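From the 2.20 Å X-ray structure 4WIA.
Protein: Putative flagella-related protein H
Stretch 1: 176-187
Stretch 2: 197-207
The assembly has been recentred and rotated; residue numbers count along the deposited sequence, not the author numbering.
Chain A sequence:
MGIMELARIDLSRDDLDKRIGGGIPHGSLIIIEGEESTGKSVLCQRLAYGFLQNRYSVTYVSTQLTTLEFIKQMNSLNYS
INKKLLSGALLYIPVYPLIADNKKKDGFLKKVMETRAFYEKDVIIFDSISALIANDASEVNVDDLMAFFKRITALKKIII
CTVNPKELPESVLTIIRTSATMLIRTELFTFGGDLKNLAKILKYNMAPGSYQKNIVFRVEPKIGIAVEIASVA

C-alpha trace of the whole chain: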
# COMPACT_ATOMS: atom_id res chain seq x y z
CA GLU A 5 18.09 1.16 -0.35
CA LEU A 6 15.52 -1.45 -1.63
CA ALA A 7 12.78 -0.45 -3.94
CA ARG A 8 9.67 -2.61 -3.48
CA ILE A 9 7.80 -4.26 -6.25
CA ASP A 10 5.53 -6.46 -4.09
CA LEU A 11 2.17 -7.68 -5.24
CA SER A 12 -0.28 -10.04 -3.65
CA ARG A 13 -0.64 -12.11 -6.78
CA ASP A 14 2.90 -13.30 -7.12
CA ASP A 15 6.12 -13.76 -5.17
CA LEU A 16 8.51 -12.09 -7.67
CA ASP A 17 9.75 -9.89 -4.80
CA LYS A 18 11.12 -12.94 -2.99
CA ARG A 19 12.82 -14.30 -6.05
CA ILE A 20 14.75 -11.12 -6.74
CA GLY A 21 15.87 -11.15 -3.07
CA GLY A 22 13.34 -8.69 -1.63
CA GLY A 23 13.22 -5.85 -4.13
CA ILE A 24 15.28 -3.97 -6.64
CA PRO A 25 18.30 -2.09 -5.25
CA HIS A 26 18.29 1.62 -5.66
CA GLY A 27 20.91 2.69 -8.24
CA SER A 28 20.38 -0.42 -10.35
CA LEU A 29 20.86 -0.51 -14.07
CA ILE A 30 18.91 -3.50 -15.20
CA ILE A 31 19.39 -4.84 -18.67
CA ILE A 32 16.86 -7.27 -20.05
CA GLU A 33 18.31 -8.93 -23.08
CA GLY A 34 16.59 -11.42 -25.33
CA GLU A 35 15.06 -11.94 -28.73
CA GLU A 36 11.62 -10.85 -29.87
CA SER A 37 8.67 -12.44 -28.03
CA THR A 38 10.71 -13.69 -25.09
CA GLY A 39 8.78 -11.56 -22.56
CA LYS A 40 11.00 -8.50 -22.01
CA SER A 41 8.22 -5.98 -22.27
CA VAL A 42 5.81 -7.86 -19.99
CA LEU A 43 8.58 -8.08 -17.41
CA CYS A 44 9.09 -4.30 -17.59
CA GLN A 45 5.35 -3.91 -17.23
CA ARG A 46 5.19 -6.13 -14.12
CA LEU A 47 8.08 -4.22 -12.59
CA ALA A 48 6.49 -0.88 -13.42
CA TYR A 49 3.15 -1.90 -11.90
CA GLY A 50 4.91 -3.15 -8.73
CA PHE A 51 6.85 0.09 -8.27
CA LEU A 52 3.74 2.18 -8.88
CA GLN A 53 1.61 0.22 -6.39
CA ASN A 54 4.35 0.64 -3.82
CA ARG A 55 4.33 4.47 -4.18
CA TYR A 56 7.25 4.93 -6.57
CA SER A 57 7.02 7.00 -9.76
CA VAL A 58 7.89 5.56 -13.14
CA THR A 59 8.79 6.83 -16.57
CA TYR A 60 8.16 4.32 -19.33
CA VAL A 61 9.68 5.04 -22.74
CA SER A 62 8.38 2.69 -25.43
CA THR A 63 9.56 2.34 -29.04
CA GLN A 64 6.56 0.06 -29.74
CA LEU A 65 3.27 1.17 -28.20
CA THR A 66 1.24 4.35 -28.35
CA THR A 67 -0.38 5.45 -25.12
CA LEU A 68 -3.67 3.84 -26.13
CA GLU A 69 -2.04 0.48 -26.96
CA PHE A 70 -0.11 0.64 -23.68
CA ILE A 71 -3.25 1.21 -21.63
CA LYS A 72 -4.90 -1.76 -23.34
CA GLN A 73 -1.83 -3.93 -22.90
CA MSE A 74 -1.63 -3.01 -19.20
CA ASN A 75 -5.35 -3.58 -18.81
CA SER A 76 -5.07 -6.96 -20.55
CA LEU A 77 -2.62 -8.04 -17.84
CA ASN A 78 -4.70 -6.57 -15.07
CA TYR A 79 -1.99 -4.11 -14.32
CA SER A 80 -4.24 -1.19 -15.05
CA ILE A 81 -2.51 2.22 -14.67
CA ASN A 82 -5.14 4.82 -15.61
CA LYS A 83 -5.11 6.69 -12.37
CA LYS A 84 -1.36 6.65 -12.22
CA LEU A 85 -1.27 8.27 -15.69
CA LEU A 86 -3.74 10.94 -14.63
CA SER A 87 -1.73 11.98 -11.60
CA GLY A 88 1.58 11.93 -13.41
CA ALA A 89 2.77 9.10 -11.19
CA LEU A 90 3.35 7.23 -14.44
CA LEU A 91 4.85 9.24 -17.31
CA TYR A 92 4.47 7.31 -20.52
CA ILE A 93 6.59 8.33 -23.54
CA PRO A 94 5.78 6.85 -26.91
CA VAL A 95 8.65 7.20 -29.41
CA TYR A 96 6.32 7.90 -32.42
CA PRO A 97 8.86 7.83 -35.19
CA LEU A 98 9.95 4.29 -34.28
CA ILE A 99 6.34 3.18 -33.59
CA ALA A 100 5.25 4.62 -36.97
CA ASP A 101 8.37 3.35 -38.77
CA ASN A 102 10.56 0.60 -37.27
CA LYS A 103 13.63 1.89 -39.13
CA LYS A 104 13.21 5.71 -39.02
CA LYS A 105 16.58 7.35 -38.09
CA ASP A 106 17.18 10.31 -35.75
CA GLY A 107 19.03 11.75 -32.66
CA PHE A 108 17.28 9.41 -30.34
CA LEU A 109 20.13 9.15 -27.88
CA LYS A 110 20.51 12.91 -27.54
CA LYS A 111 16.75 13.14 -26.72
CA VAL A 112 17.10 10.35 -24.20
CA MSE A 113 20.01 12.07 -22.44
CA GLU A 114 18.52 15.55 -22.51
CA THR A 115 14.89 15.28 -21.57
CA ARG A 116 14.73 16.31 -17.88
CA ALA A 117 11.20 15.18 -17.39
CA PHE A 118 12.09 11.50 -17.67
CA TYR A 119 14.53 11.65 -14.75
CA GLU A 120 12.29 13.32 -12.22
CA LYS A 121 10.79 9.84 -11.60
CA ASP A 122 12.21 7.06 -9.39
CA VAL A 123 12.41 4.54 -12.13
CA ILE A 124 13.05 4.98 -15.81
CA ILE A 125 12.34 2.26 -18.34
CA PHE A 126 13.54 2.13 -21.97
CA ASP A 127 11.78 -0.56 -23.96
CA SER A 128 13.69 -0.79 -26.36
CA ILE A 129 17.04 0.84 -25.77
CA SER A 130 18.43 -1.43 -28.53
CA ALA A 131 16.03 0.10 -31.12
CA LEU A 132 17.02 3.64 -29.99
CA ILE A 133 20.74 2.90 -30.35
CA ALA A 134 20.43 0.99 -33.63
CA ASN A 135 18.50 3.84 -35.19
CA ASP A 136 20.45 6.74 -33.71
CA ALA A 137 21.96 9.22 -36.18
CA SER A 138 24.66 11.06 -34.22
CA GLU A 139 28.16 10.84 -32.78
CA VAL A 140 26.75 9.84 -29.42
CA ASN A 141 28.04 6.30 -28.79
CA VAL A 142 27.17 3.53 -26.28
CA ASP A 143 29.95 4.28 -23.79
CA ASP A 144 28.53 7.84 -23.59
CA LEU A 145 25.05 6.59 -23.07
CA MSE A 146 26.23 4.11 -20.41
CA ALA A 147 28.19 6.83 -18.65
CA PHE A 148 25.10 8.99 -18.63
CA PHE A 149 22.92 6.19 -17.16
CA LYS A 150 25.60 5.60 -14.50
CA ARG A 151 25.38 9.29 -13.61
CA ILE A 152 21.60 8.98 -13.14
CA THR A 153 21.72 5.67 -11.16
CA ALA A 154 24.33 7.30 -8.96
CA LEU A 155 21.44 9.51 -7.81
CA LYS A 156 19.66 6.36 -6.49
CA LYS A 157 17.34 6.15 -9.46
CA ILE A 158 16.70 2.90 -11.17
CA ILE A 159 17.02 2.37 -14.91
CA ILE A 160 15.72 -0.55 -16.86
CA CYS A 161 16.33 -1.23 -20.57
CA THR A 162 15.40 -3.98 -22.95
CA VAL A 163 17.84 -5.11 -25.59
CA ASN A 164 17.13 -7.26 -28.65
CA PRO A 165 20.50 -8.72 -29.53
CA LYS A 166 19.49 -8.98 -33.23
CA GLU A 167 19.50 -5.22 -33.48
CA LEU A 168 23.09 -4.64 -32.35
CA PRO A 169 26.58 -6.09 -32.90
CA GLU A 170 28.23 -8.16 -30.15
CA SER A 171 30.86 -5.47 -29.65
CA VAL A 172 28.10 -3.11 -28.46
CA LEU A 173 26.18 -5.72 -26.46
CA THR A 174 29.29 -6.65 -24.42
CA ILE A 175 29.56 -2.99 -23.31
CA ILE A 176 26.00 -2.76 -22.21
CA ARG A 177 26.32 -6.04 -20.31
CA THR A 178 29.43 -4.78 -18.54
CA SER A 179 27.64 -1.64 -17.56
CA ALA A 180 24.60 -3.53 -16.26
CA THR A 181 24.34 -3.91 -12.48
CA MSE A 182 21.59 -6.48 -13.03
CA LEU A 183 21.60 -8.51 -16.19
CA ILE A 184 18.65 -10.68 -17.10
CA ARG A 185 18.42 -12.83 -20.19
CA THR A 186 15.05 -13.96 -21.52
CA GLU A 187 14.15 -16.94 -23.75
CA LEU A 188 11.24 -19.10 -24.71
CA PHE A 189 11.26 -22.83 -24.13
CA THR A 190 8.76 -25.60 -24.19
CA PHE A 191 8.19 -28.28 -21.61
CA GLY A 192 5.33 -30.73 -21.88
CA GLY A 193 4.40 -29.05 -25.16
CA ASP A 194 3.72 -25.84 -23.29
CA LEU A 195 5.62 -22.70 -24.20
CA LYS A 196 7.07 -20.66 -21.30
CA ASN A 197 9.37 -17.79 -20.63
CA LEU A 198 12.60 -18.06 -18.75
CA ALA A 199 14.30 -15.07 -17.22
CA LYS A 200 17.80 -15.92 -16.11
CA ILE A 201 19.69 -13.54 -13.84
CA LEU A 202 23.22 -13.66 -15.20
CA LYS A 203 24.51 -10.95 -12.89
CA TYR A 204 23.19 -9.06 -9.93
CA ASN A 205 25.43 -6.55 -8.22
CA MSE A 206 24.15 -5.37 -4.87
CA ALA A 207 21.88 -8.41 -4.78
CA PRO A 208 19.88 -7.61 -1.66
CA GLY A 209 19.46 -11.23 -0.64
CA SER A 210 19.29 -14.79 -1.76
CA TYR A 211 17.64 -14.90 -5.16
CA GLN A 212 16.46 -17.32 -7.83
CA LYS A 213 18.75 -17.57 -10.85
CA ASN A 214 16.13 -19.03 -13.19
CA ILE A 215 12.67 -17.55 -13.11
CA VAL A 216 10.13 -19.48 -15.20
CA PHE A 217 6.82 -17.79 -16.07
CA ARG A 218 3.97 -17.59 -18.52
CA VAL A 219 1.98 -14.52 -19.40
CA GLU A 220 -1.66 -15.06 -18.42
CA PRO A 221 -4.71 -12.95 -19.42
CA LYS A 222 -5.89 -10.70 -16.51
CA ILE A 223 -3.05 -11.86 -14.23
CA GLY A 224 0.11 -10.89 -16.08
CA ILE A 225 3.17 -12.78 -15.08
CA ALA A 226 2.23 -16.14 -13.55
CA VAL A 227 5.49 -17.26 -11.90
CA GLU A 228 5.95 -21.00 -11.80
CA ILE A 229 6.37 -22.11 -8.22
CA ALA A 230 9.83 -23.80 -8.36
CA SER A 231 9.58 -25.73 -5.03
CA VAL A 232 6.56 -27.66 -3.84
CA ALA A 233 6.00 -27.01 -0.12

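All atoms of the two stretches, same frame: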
# COMPACT_ATOMS: atom_id res chain seq x y z
N ILE A 176 27.22 -2.96 -22.98
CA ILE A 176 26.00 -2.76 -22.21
C ILE A 176 26.01 -3.73 -21.05
O ILE A 176 25.67 -3.38 -19.92
CB ILE A 176 24.75 -2.95 -23.10
CG1 ILE A 176 24.71 -1.83 -24.16
CG2 ILE A 176 23.47 -2.94 -22.27
CD1 ILE A 176 23.69 -2.06 -25.26
N ARG A 177 26.37 -4.97 -21.33
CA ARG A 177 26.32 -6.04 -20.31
C ARG A 177 27.28 -5.70 -19.20
O ARG A 177 26.96 -5.91 -18.03
CB ARG A 177 26.71 -7.40 -20.90
CG ARG A 177 25.70 -8.02 -21.86
CD ARG A 177 26.39 -9.17 -22.56
NE ARG A 177 25.63 -9.83 -23.63
CZ ARG A 177 26.07 -10.08 -24.89
NH1 ARG A 177 25.28 -10.72 -25.76
NH2 ARG A 177 27.26 -9.72 -25.31
N THR A 178 28.47 -5.22 -19.55
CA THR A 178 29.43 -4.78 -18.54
C THR A 178 28.86 -3.66 -17.66
O THR A 178 29.04 -3.63 -16.45
CB THR A 178 30.77 -4.37 -19.19
OG1 THR A 178 31.38 -5.55 -19.73
CG2 THR A 178 31.74 -3.76 -18.16
N SER A 179 28.16 -2.75 -18.28
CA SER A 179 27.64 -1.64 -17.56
C SER A 179 26.47 -2.08 -16.67
O SER A 179 26.20 -1.51 -15.63
CB SER A 179 27.24 -0.60 -18.60
OG SER A 179 27.30 0.70 -18.05
N ALA A 180 25.76 -3.11 -17.06
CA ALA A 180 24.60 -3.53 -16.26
C ALA A 180 25.00 -3.83 -14.79
O ALA A 180 26.03 -4.43 -14.55
CB ALA A 180 23.98 -4.77 -16.89
N THR A 181 24.20 -3.40 -13.82
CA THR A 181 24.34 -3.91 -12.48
C THR A 181 23.52 -5.21 -12.32
O THR A 181 23.90 -6.11 -11.57
CB THR A 181 23.89 -2.90 -11.41
OG1 THR A 181 22.47 -2.69 -11.51
CG2 THR A 181 24.64 -1.63 -11.58
N MSE A 182 22.39 -5.29 -13.00
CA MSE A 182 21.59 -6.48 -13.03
C MSE A 182 21.38 -6.85 -14.47
O MSE A 182 20.83 -6.10 -15.23
CB MSE A 182 20.27 -6.24 -12.32
CG MSE A 182 19.45 -7.53 -12.23
SE MSE A 182 17.77 -7.12 -11.35
CE MSE A 182 17.24 -8.92 -10.88
N LEU A 183 21.81 -8.04 -14.86
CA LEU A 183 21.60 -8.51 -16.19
C LEU A 183 20.69 -9.75 -16.23
O LEU A 183 20.98 -10.77 -15.60
CB LEU A 183 22.93 -8.87 -16.81
CG LEU A 183 22.85 -9.42 -18.25
CD1 LEU A 183 22.46 -8.34 -19.27
CD2 LEU A 183 24.17 -10.09 -18.65
N ILE A 184 19.62 -9.65 -17.00
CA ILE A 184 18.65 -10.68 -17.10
C ILE A 184 18.50 -11.05 -18.55
O ILE A 184 18.24 -10.18 -19.40
CB ILE A 184 17.28 -10.21 -16.61
CG1 ILE A 184 17.37 -9.70 -15.19
CG2 ILE A 184 16.29 -11.35 -16.70
CD1 ILE A 184 16.10 -9.01 -14.72
N ARG A 185 18.63 -12.33 -18.84
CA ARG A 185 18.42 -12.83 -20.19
C ARG A 185 17.14 -13.62 -20.30
O ARG A 185 16.91 -14.53 -19.50
CB ARG A 185 19.62 -13.66 -20.64
CG ARG A 185 19.43 -14.37 -21.96
CD ARG A 185 20.74 -14.86 -22.51
NE ARG A 185 20.55 -15.97 -23.44
CZ ARG A 185 20.39 -15.85 -24.77
NH1 ARG A 185 20.41 -14.67 -25.39
NH2 ARG A 185 20.21 -16.95 -25.49
N THR A 186 16.33 -13.30 -21.30
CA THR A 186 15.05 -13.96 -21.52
C THR A 186 15.07 -14.87 -22.74
O THR A 186 15.70 -14.54 -23.73
CB THR A 186 13.91 -12.95 -21.68
OG1 THR A 186 14.21 -12.03 -22.72
CG2 THR A 186 13.73 -12.18 -20.42
N GLU A 187 14.39 -16.03 -22.63
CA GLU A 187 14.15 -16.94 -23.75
C GLU A 187 12.79 -17.63 -23.62
O GLU A 187 12.14 -17.59 -22.58
CB GLU A 187 15.21 -18.05 -23.87
CG GLU A 187 16.62 -17.53 -24.20
CD GLU A 187 17.61 -18.52 -24.80
OE1 GLU A 187 17.38 -19.28 -25.76
OE2 GLU A 187 18.74 -18.51 -24.33
N ASN A 197 8.26 -18.70 -20.65
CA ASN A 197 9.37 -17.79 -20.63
C ASN A 197 10.34 -18.15 -19.54
O ASN A 197 9.94 -18.63 -18.49
CB ASN A 197 8.88 -16.41 -20.38
CG ASN A 197 7.79 -16.03 -21.34
OD1 ASN A 197 6.68 -16.55 -21.26
ND2 ASN A 197 8.09 -15.11 -22.25
N LEU A 198 11.63 -17.93 -19.79
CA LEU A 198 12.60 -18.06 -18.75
C LEU A 198 13.35 -16.78 -18.70
O LEU A 198 13.81 -16.33 -19.74
CB LEU A 198 13.56 -19.22 -19.02
CG LEU A 198 14.77 -19.29 -18.09
CD1 LEU A 198 14.36 -19.79 -16.73
CD2 LEU A 198 15.84 -20.20 -18.67
N ALA A 199 13.47 -16.22 -17.50
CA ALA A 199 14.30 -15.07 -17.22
C ALA A 199 15.44 -15.53 -16.35
O ALA A 199 15.22 -15.96 -15.23
CB ALA A 199 13.50 -14.05 -16.51
N LYS A 200 16.67 -15.50 -16.86
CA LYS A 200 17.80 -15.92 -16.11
C LYS A 200 18.64 -14.71 -15.67
O LYS A 200 19.01 -13.85 -16.48
CB LYS A 200 18.61 -16.86 -16.94
CG LYS A 200 19.69 -17.56 -16.16
CD LYS A 200 20.48 -18.46 -17.08
CE LYS A 200 20.86 -19.77 -16.45
NZ LYS A 200 21.11 -20.74 -17.55
N ILE A 201 18.99 -14.68 -14.39
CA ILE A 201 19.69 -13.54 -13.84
C ILE A 201 21.16 -13.88 -13.94
O ILE A 201 21.69 -14.58 -13.10
CB ILE A 201 19.27 -13.28 -12.40
CG1 ILE A 201 17.81 -12.82 -12.37
CG2 ILE A 201 20.20 -12.24 -11.78
CD1 ILE A 201 17.20 -12.59 -10.99
N LEU A 202 21.81 -13.37 -14.97
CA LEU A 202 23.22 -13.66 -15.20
C LEU A 202 24.13 -12.88 -14.28
O LEU A 202 25.22 -13.31 -14.04
CB LEU A 202 23.59 -13.35 -16.62
CG LEU A 202 22.78 -14.08 -17.67
CD1 LEU A 202 23.13 -13.57 -19.06
CD2 LEU A 202 23.03 -15.57 -17.58
N LYS A 203 23.66 -11.80 -13.71
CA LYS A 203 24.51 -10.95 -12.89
C LYS A 203 23.62 -10.08 -12.08
O LYS A 203 22.58 -9.65 -12.54
CB LYS A 203 25.33 -10.10 -13.84
CG LYS A 203 26.22 -9.04 -13.24
CD LYS A 203 26.78 -8.22 -14.41
CE LYS A 203 27.66 -7.10 -14.00
NZ LYS A 203 27.93 -6.28 -15.21
N TYR A 204 24.02 -9.81 -10.85
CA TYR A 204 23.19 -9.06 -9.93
C TYR A 204 24.05 -8.43 -8.89
O TYR A 204 24.17 -8.94 -7.79
CB TYR A 204 22.16 -10.02 -9.26
CG TYR A 204 20.93 -9.36 -8.61
CD1 TYR A 204 20.77 -7.99 -8.57
CD2 TYR A 204 19.95 -10.14 -8.00
CE1 TYR A 204 19.66 -7.41 -7.96
CE2 TYR A 204 18.85 -9.59 -7.39
CZ TYR A 204 18.69 -8.23 -7.37
OH TYR A 204 17.56 -7.67 -6.78
N ASN A 205 24.69 -7.32 -9.22
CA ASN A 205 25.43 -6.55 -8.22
C ASN A 205 24.45 -5.98 -7.21
O ASN A 205 23.33 -5.50 -7.57
CB ASN A 205 26.15 -5.37 -8.85
CG ASN A 205 27.12 -5.75 -9.94
OD1 ASN A 205 27.61 -6.87 -9.99
ND2 ASN A 205 27.40 -4.80 -10.84
N MSE A 206 24.91 -5.92 -5.99
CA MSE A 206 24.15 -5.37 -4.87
C MSE A 206 22.93 -6.22 -4.58
O MSE A 206 21.92 -5.74 -3.97
CB MSE A 206 23.75 -3.92 -5.09
CG MSE A 206 24.72 -3.05 -5.90
SE MSE A 206 23.99 -1.22 -6.04
CE MSE A 206 23.29 -1.21 -7.87
N ALA A 207 22.99 -7.48 -5.02
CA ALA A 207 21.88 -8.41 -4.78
C ALA A 207 21.53 -8.27 -3.33
O ALA A 207 22.39 -8.41 -2.49
CB ALA A 207 22.30 -9.83 -5.09
O HOH W 1 21.40 -3.99 -9.41

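The most concentrated polar feature of this contact is the amine of Lys203, which gathers three carbonyls where the helix gives way to the strand. Its side chain runs out fully extended, every chi angle t, and places Lys203 NZ 2.7 Å from Ala180 O and 3.0 Å from Arg177 O, with a weak third hydrogen bond to Thr178 O, NZ to O 3.1 Å. As the chain leaves the helix, the carbonyls of Arg177, Thr178 and Ala180 lie within reach of one cationic group on the neighbouring strand; Arg177 O also takes a weak bond from Ala180 N, at 3.2 Å. The rule is economical: a strand lysine, reaching along its own sheet face, ties its own strand to the helix that precedes the other. Within one strand, Arg185 and Glu187, two apart, form a salt bridge, with NH2 of Arg185 a very short 2.4 Å from OE2 of Glu187.

The backbone ladder carries most of the remaining hydrogen bonds. The strands 182-187 and 197-204 run antiparallel, at 153°. At the far end the pairs are regular: Glu187 N to Leu198 O is 3.0 Å and Leu198 N to Glu187 O 2.9 Å, while Arg185 N to Lys200 O and Lys200 N to Arg185 O are both 2.8 Å. Between them, CA-H...O contacts such as Thr186 CA to Leu198 O, 3.2 Å, fill the non-hydrogen-bonded positions. Regularity breaks at a beta bulge, where the register shifts by one. Leu183 O accepts from Leu202 N at 2.8 Å and, weakly, from Lys203 N at 3.4 Å, so a single carbonyl serves two successive amides. Leu183 N still bonds Lys203 O at 2.9 Å, and Asn205 N extends the ladder beyond the strand to Thr181 O at 2.8 Å. There a water links Thr181 OG1, 2.7 Å from its oxygen, to Asn205 O, to which it donates at 3.1 Å.

Side chains sort by face. Met182, Ile184, Thr186, Ala199, Ile201 and Tyr204 share a buried one. Met182, a selenomethionine extended in all three chi angles, lays its CE over the face of the Tyr204 ring, 3.9 Å from the centroid and 12° off the normal, and the same CE meets Ile201 CD1 at 3.7 Å. Further along, Ile184 CG2 packs on Ala199 CB at 3.9 Å, a small residue beside a branched one.

The other face, with Leu183, Arg185, Glu187, Leu198, Lys200 and Lys203, is more mixed. Leu202, at the bulge, points sideways, yet its CD1 lies 3.7 Å from Leu183 CD2 and 3.9 Å from Arg185 CB.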